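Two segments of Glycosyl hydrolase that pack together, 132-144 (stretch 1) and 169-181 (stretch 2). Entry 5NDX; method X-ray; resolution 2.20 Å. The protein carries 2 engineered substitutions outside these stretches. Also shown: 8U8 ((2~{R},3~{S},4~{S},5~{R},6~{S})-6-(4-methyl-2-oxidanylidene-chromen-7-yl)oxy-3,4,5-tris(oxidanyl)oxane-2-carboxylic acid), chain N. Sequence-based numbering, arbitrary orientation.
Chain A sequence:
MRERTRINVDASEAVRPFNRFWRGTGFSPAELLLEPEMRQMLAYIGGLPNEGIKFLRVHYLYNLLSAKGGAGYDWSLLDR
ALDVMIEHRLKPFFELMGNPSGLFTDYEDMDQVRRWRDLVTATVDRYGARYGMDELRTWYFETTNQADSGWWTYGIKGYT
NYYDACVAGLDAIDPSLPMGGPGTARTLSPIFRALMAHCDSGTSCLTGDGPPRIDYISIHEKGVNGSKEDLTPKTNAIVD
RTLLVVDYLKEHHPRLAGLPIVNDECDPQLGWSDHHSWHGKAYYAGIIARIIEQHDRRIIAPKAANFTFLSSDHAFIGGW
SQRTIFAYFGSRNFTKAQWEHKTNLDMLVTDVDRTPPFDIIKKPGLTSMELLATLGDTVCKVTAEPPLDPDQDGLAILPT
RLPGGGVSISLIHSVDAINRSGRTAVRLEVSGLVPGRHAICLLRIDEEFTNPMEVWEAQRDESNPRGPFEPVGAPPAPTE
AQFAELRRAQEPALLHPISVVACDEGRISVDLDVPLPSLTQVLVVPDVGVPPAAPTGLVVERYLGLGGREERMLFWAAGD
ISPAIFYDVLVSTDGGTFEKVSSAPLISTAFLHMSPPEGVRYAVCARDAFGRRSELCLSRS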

# COMPACT_ATOMS: atom_id res chain seq x y z
N GLY A 132 17.85 -16.00 5.70
CA GLY A 132 18.58 -16.25 4.44
C GLY A 132 19.00 -14.93 3.83
O GLY A 132 18.27 -13.89 3.92
N MET A 133 20.18 -14.95 3.22
CA MET A 133 20.71 -13.76 2.58
C MET A 133 19.93 -13.38 1.31
O MET A 133 19.86 -12.21 0.98
CB MET A 133 22.24 -13.87 2.34
CG MET A 133 23.15 -13.64 3.60
SD MET A 133 23.33 -12.00 4.43
CE MET A 133 23.61 -10.72 3.17
N ASP A 134 19.33 -14.34 0.62
CA ASP A 134 18.43 -14.01 -0.48
C ASP A 134 17.30 -13.06 0.02
O ASP A 134 17.07 -12.04 -0.61
CB ASP A 134 17.87 -15.28 -1.13
CG ASP A 134 18.90 -16.00 -2.01
OD1 ASP A 134 20.02 -15.45 -2.25
OD2 ASP A 134 18.58 -17.13 -2.48
N GLU A 135 16.69 -13.37 1.19
CA GLU A 135 15.64 -12.51 1.77
C GLU A 135 16.18 -11.14 2.05
O GLU A 135 15.58 -10.16 1.59
CB GLU A 135 14.98 -13.12 3.03
CG GLU A 135 13.97 -12.21 3.75
CD GLU A 135 12.73 -11.87 2.94
OE1 GLU A 135 12.33 -12.67 2.11
OE2 GLU A 135 12.15 -10.77 3.10
N LEU A 136 17.32 -11.05 2.73
CA LEU A 136 17.93 -9.75 3.04
C LEU A 136 18.17 -8.84 1.84
O LEU A 136 17.97 -7.61 1.89
CB LEU A 136 19.25 -9.92 3.80
CG LEU A 136 19.31 -9.48 5.25
CD1 LEU A 136 19.45 -8.02 5.34
CD2 LEU A 136 18.09 -9.91 6.03
N ARG A 137 18.65 -9.45 0.78
CA ARG A 137 18.97 -8.74 -0.41
C ARG A 137 17.74 -8.20 -1.13
O ARG A 137 17.92 -7.45 -2.03
CB ARG A 137 19.77 -9.64 -1.39
CG ARG A 137 21.22 -9.81 -0.98
CD ARG A 137 21.95 -10.77 -1.92
NE ARG A 137 22.70 -11.79 -1.19
CZ ARG A 137 24.03 -11.92 -1.13
NH1 ARG A 137 24.85 -11.06 -1.71
NH2 ARG A 137 24.56 -12.92 -0.43
N THR A 138 16.53 -8.65 -0.79
CA THR A 138 15.29 -8.08 -1.35
C THR A 138 14.83 -6.82 -0.57
O THR A 138 13.85 -6.17 -0.98
CB THR A 138 14.13 -9.09 -1.42
OG1 THR A 138 13.68 -9.42 -0.09
CG2 THR A 138 14.51 -10.41 -2.26
N TRP A 139 15.53 -6.48 0.53
CA TRP A 139 15.15 -5.34 1.35
C TRP A 139 15.81 -4.09 0.82
O TRP A 139 16.68 -4.19 -0.04
CB TRP A 139 15.53 -5.54 2.78
CG TRP A 139 14.89 -6.70 3.46
CD1 TRP A 139 14.07 -7.62 2.93
CD2 TRP A 139 15.12 -7.09 4.82
NE1 TRP A 139 13.74 -8.58 3.88
CE2 TRP A 139 14.36 -8.25 5.05
CE3 TRP A 139 15.83 -6.52 5.89
CZ2 TRP A 139 14.33 -8.88 6.29
CZ3 TRP A 139 15.79 -7.15 7.13
CH2 TRP A 139 15.06 -8.31 7.31
N TYR A 140 15.34 -2.91 1.26
CA TYR A 140 16.03 -1.64 1.04
C TYR A 140 16.29 -1.04 2.41
O TYR A 140 15.46 -1.13 3.27
CB TYR A 140 15.25 -0.67 0.14
CG TYR A 140 15.09 -1.22 -1.25
CD1 TYR A 140 14.08 -2.11 -1.54
CD2 TYR A 140 15.99 -0.90 -2.25
CE1 TYR A 140 13.98 -2.68 -2.82
CE2 TYR A 140 15.88 -1.44 -3.55
CZ TYR A 140 14.90 -2.35 -3.82
OH TYR A 140 14.80 -2.91 -5.12
N PHE A 141 17.48 -0.45 2.58
CA PHE A 141 17.85 0.23 3.81
C PHE A 141 17.92 1.70 3.54
O PHE A 141 18.36 2.10 2.47
CB PHE A 141 19.21 -0.26 4.31
CG PHE A 141 19.18 -1.68 4.75
CD1 PHE A 141 18.82 -1.99 6.05
CD2 PHE A 141 19.38 -2.69 3.83
CE1 PHE A 141 18.74 -3.32 6.46
CE2 PHE A 141 19.27 -4.02 4.22
CZ PHE A 141 18.96 -4.32 5.53
N GLU A 142 17.49 2.47 4.52
CA GLU A 142 17.38 3.92 4.40
C GLU A 142 17.93 4.61 5.62
O GLU A 142 17.86 4.08 6.73
CB GLU A 142 15.90 4.36 4.29
CG GLU A 142 15.75 5.68 3.59
CD GLU A 142 14.32 6.17 3.49
OE1 GLU A 142 13.50 5.70 4.28
OE2 GLU A 142 14.04 7.05 2.67
N THR A 143 18.39 5.83 5.42
CA THR A 143 18.69 6.71 6.55
C THR A 143 17.44 7.01 7.38
O THR A 143 16.29 6.93 6.92
CB THR A 143 19.11 8.11 6.12
OG1 THR A 143 18.05 8.66 5.30
CG2 THR A 143 20.40 8.10 5.40
N THR A 144 17.76 7.43 8.60
CA THR A 144 16.83 7.78 9.64
C THR A 144 16.03 8.90 9.10
O THR A 144 16.54 9.81 8.40
CB THR A 144 17.59 8.23 10.96
OG1 THR A 144 16.80 7.99 12.13
CG2 THR A 144 18.03 9.70 10.91
N GLY A 169 28.58 -0.21 7.83
CA GLY A 169 27.93 -1.32 8.55
C GLY A 169 27.34 -2.38 7.63
O GLY A 169 27.45 -3.60 7.88
N LEU A 170 26.72 -1.93 6.55
CA LEU A 170 26.19 -2.88 5.56
C LEU A 170 27.35 -3.52 4.77
O LEU A 170 27.31 -4.71 4.47
CB LEU A 170 25.25 -2.19 4.56
CG LEU A 170 24.00 -1.52 5.16
CD1 LEU A 170 23.25 -0.74 4.10
CD2 LEU A 170 23.09 -2.54 5.81
N ASP A 171 28.32 -2.70 4.37
CA ASP A 171 29.47 -3.19 3.56
C ASP A 171 30.26 -4.30 4.28
O ASP A 171 30.72 -5.22 3.61
CB ASP A 171 30.41 -2.06 3.12
CG ASP A 171 29.83 -1.22 1.97
OD1 ASP A 171 28.69 -1.50 1.55
OD2 ASP A 171 30.50 -0.28 1.47
N ALA A 172 30.35 -4.28 5.62
CA ALA A 172 31.04 -5.36 6.35
C ALA A 172 30.47 -6.74 6.04
O ALA A 172 31.18 -7.70 6.08
CB ALA A 172 31.02 -5.13 7.85
N ILE A 173 29.18 -6.86 5.75
CA ILE A 173 28.60 -8.15 5.43
C ILE A 173 28.30 -8.23 3.95
O ILE A 173 28.51 -9.29 3.36
CB ILE A 173 27.26 -8.37 6.17
CG1 ILE A 173 27.46 -8.40 7.69
CG2 ILE A 173 26.57 -9.65 5.67
CD1 ILE A 173 27.74 -9.78 8.25
N ASP A 174 27.74 -7.17 3.33
CA ASP A 174 27.28 -7.30 1.94
C ASP A 174 27.04 -5.95 1.27
O ASP A 174 25.99 -5.33 1.52
CB ASP A 174 26.03 -8.17 1.91
CG ASP A 174 25.61 -8.58 0.52
OD1 ASP A 174 26.15 -8.08 -0.50
OD2 ASP A 174 24.68 -9.41 0.47
N PRO A 175 27.97 -5.50 0.42
CA PRO A 175 27.82 -4.20 -0.22
C PRO A 175 26.70 -4.08 -1.25
O PRO A 175 26.39 -2.96 -1.68
CB PRO A 175 29.18 -3.97 -0.92
CG PRO A 175 30.12 -4.89 -0.23
CD PRO A 175 29.26 -6.11 0.02
N SER A 176 26.12 -5.20 -1.65
CA SER A 176 24.97 -5.14 -2.51
C SER A 176 23.63 -4.91 -1.72
O SER A 176 22.58 -4.88 -2.34
CB SER A 176 24.92 -6.42 -3.36
OG SER A 176 24.59 -7.49 -2.52
N LEU A 177 23.65 -4.76 -0.40
CA LEU A 177 22.43 -4.38 0.32
C LEU A 177 22.17 -2.90 0.00
O LEU A 177 23.01 -2.02 0.33
CB LEU A 177 22.56 -4.58 1.83
CG LEU A 177 22.76 -6.05 2.20
CD1 LEU A 177 23.19 -6.19 3.65
CD2 LEU A 177 21.55 -6.92 1.89
N PRO A 178 21.03 -2.59 -0.64
CA PRO A 178 20.90 -1.18 -1.06
C PRO A 178 20.74 -0.17 0.09
O PRO A 178 20.13 -0.48 1.11
CB PRO A 178 19.65 -1.21 -1.94
CG PRO A 178 19.48 -2.62 -2.35
CD PRO A 178 19.93 -3.41 -1.17
N MET A 179 21.41 0.96 -0.04
CA MET A 179 21.40 2.01 0.95
C MET A 179 21.05 3.32 0.28
O MET A 179 21.53 3.60 -0.82
CB MET A 179 22.75 2.19 1.62
CG MET A 179 22.74 3.27 2.69
SD MET A 179 21.65 2.87 4.08
CE MET A 179 21.49 4.45 4.91
N GLY A 180 20.24 4.12 0.94
CA GLY A 180 19.88 5.41 0.39
C GLY A 180 19.33 6.35 1.42
O GLY A 180 19.27 6.02 2.60
N GLY A 181 18.97 7.53 0.95
CA GLY A 181 18.54 8.59 1.82
C GLY A 181 18.46 9.88 1.07
O GLY A 181 18.55 9.88 -0.16
C15 8U8 N . 13.82 2.23 -1.95
C13 8U8 N . 13.94 1.73 -3.25
C14 8U8 N . 15.04 2.06 -4.02
C16 8U8 N . 15.20 1.49 -5.28
O9 8U8 N . 16.15 1.83 -5.97
O8 8U8 N . 14.24 0.67 -5.80
C11 8U8 N . 13.19 0.31 -5.04
C10 8U8 N . 12.33 -0.60 -5.62
C12 8U8 N . 13.00 0.82 -3.77
C7 8U8 N . 11.89 0.38 -3.05
C8 8U8 N . 11.02 -0.54 -3.63
C9 8U8 N . 11.23 -1.04 -4.91
O2 8U8 N . 10.35 -1.96 -5.44
C5 8U8 N . 10.78 -2.81 -6.53
O1 8U8 N . 10.48 -1.99 -7.67
C1 8U8 N . 10.65 -2.57 -8.98
C6 8U8 N . 12.15 -2.91 -9.28
O7 8U8 N . 13.04 -2.29 -8.67
O6 8U8 N . 12.36 -3.85 -10.07
C2 8U8 N . 9.75 -3.80 -9.02
O5 8U8 N . 9.79 -4.47 -10.32
C3 8U8 N . 10.14 -4.78 -7.89
O4 8U8 N . 9.23 -5.85 -7.92
C4 8U8 N . 10.01 -4.08 -6.54
O3 8U8 N . 10.47 -4.92 -5.47
O HOH W 1 20.58 -6.68 -2.82

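Two short parallel strands, 140-142 and 179-181, zip together through backbone hydrogen bonds, an apolar cluster centred on Phe141 packs on one face, and the turns leading into the strands add a salt bridge and a bridging water; the contact buries 689 Å² in all. Phe141 N donates to Pro178 O (3.0 Å) and Thr143 N to Gly180 O (3.0 Å), while the bond from Gly180 N to Phe141 O is weak (3.2 Å, 132° at the hydrogen). Two CA-H...O contacts reinforce this register: Met179 CA lies 3.4 Å from Phe141 O, and Glu142 CA 3.3 Å from Gly180 O. Phe141 pairs with Met179, and both side chains emerge on the same face of the sheet, where Phe141 CB meets Met179 SD at 4.0 Å. The flexible thioether then reaches along the strand, bringing Met179 CE to 3.8 Å from Thr143 CG2.

Phe141 is the largest contributor to the buried area. Leu170, from the helical part of stretch 2, covers one face of its ring: Leu170 CD2 sits 4.1 Å from the ring centroid, only 8° off the normal, a CH-pi contact. Leu177 CB approaches Phe141 CE2 at 4.1 Å, so a flat aromatic ring and branched aliphatic chains fill this buried space without needing polar partners. Leu177 also turns its end toward the start of stretch 1, where its CD2 lies 4.2 Å from Leu136 CD1 and 3.6 Å from Leu136 O.

Gly181 suits its place because an ideal CB would fall 2.6 Å from Thr143 CG2, a clash; its CA lies 3.5 Å from Thr143 OG1. Pro178 packs its ring against stretch 1 while its O accepts from Phe141 N: its CD is 3.5 Å from Trp139 O and its CB 3.7 Å from Tyr140 CD2. The ligand 8U8 lies over one face of the Tyr140 ring, its C11 3.4 Å from Tyr140 CZ.

At the more exposed end, the long side chain of Arg137 leaves CA sideways but extends to Asp174, forming a salt bridge between Arg137 NH1 and Asp174 OD2 (2.7 Å). The oxygen sits over the guanidinium face, so the attraction is between charges and no N-H points at it. The other carboxylate oxygen, Asp174 OD1, accepts from Ser176 N (3.1 Å) and Ser176 OG (2.6 Å), tying down the turn that presents the acid. Met133 CE packs 4.0 Å from Ile173 CG2 beside this pair. One water completes the join, donating to Arg137 O (2.9 Å) and Ser176 O (2.7 Å).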